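Local coordinates for UPF0255 protein frsA (Vibrio vulnificus, PDB 4I4C), which probably hydrolyses carboxylic esters as a member of the FrsA family within the alpha/beta-hydrolase clan, at residues 253-256 with 260-263. Numbering follows the deposited sequence.
Sequences NELF and YVDH
Phe256 turns one ring edge toward a face of the His263 imidazole in an offset edge-to-face pair, with centroids 4.9 Å apart and planes inclined at 61°. The touching atoms are CD1 and CE1: Phe256 CD1 lies 3.4 Å from His263 CD2, above the imidazole plane and displaced toward its rim. Although the CB of Phe256 points away from residues 260-263, the ring end swings back to make this contact. In His263, chi1 of 55° sets CG between the backbone N and the carbonyl carbon, and in this conformation the ring offers one face to Phe256 and its ND1 edge to a water. That water links Leu255 to His263: it donates to Leu255 O at 2.7 Å and is hydrogen-bonded to His263 ND1 at 2.6 Å, lying at the ring edge in the imidazole plane. Deeper in, Leu255 and Val261 cross at about a right angle, their methyls meeting at 3.9 Å between Leu255 CD2 and Val261 CG2. Both side chains also rest on Val195 of strand 193-199, which ties this apolar pair to the central sheet. The contact thus closes the short connection from helix 246-254 to strand 261-262, just ahead of sheet strand 266-271. With no direct hydrogen bond between the segments, their polar contact runs through water, beside a buried methyl contact and a more exposed imidazole positioned by an aromatic edge.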
loop_
_atom_site.group_PDB
_atom_site.type_symbol
_atom_site.label_atom_id
_atom_site.label_comp_id
_atom_site.label_asym_id
_atom_site.label_seq_id
_atom_site.Cartn_x
_atom_site.Cartn_y
_atom_site.Cartn_z
ATOM N N ASN A 253 14.498 6.835 13.944
ATOM C CA ASN A 253 15.542 6.872 14.963
ATOM C C ASN A 253 16.726 5.976 14.636
ATOM O O ASN A 253 17.827 6.187 15.140
ATOM C CB ASN A 253 14.974 6.508 16.336
ATOM C CG ASN A 253 13.990 7.539 16.846
ATOM O OD1 ASN A 253 14.003 8.695 16.415
ATOM N ND2 ASN A 253 13.127 7.124 17.768
ATOM N N GLU A 254 16.496 4.975 13.790
ATOM C CA GLU A 254 17.561 4.074 13.370
ATOM C C GLU A 254 18.482 4.681 12.287
ATOM O O GLU A 254 19.638 4.264 12.140
ATOM C CB GLU A 254 16.971 2.742 12.891
ATOM C CG GLU A 254 18.017 1.696 12.534
ATOM C CD GLU A 254 18.774 1.200 13.748
ATOM O OE1 GLU A 254 18.237 1.327 14.868
ATOM O OE2 GLU A 254 19.901 0.683 13.583
ATOM N N LEU A 255 17.981 5.662 11.538
ATOM C CA LEU A 255 18.767 6.244 10.440
ATOM C C LEU A 255 20.096 6.871 10.892
ATOM O O LEU A 255 21.017 7.035 10.083
ATOM C CB LEU A 255 17.941 7.258 9.641
ATOM C CG LEU A 255 16.722 6.706 8.889
ATOM C CD1 LEU A 255 16.033 7.811 8.101
ATOM C CD2 LEU A 255 17.101 5.545 7.974
ATOM N N PHE A 256 20.193 7.214 12.175
ATOM C CA PHE A 256 21.438 7.738 12.736
ATOM C C PHE A 256 22.566 6.729 12.625
ATOM O O PHE A 256 23.724 7.101 12.439
ATOM C CB PHE A 256 21.270 8.114 14.212
ATOM C CG PHE A 256 20.343 9.266 14.446
ATOM C CD1 PHE A 256 20.695 10.550 14.052
ATOM C CD2 PHE A 256 19.124 9.071 15.077
ATOM C CE1 PHE A 256 19.844 11.619 14.272
ATOM C CE2 PHE A 256 18.265 10.138 15.302
ATOM C CZ PHE A 256 18.628 11.414 14.900
ATOM N N TYR A 260 24.695 5.068 5.195
ATOM C CA TYR A 260 24.377 5.216 3.774
ATOM C C TYR A 260 23.402 6.376 3.514
ATOM O O TYR A 260 23.296 6.867 2.389
ATOM C CB TYR A 260 23.824 3.916 3.184
ATOM C CG TYR A 260 24.692 2.692 3.427
ATOM C CD1 TYR A 260 25.933 2.558 2.809
ATOM C CD2 TYR A 260 24.266 1.669 4.269
ATOM C CE1 TYR A 260 26.726 1.441 3.032
ATOM C CE2 TYR A 260 25.050 0.548 4.499
ATOM C CZ TYR A 260 26.279 0.439 3.876
ATOM O OH TYR A 260 27.060 -0.678 4.095
ATOM N N VAL A 261 22.694 6.810 4.551
ATOM C CA VAL A 261 21.749 7.921 4.410
ATOM C C VAL A 261 22.219 9.169 5.163
ATOM O O VAL A 261 22.905 9.069 6.177
ATOM C CB VAL A 261 20.316 7.538 4.875
ATOM C CG1 VAL A 261 19.739 6.411 3.999
ATOM C CG2 VAL A 261 20.322 7.126 6.339
ATOM N N ASP A 262 21.868 10.336 4.629
ATOM C CA ASP A 262 22.062 11.609 5.318
ATOM C C ASP A 262 20.860 11.816 6.208
ATOM O O ASP A 262 19.805 12.211 5.726
ATOM C CB ASP A 262 22.181 12.752 4.302
ATOM C CG ASP A 262 22.208 14.142 4.956
ATOM O OD1 ASP A 262 22.322 14.245 6.198
ATOM O OD2 ASP A 262 22.113 15.146 4.213
ATOM N N HIS A 263 21.018 11.566 7.509
ATOM C CA HIS A 263 19.878 11.637 8.429
ATOM C C HIS A 263 19.422 13.067 8.704
ATOM O O HIS A 263 18.408 13.287 9.365
ATOM C CB HIS A 263 20.151 10.889 9.740
ATOM C CG HIS A 263 21.394 11.334 10.445
ATOM N ND1 HIS A 263 22.607 10.696 10.289
ATOM C CD2 HIS A 263 21.608 12.346 11.316
ATOM C CE1 HIS A 263 23.515 11.301 11.034
ATOM N NE2 HIS A 263 22.936 12.306 11.664
HETATM O O HOH W 1 22.996 8.507 8.912
#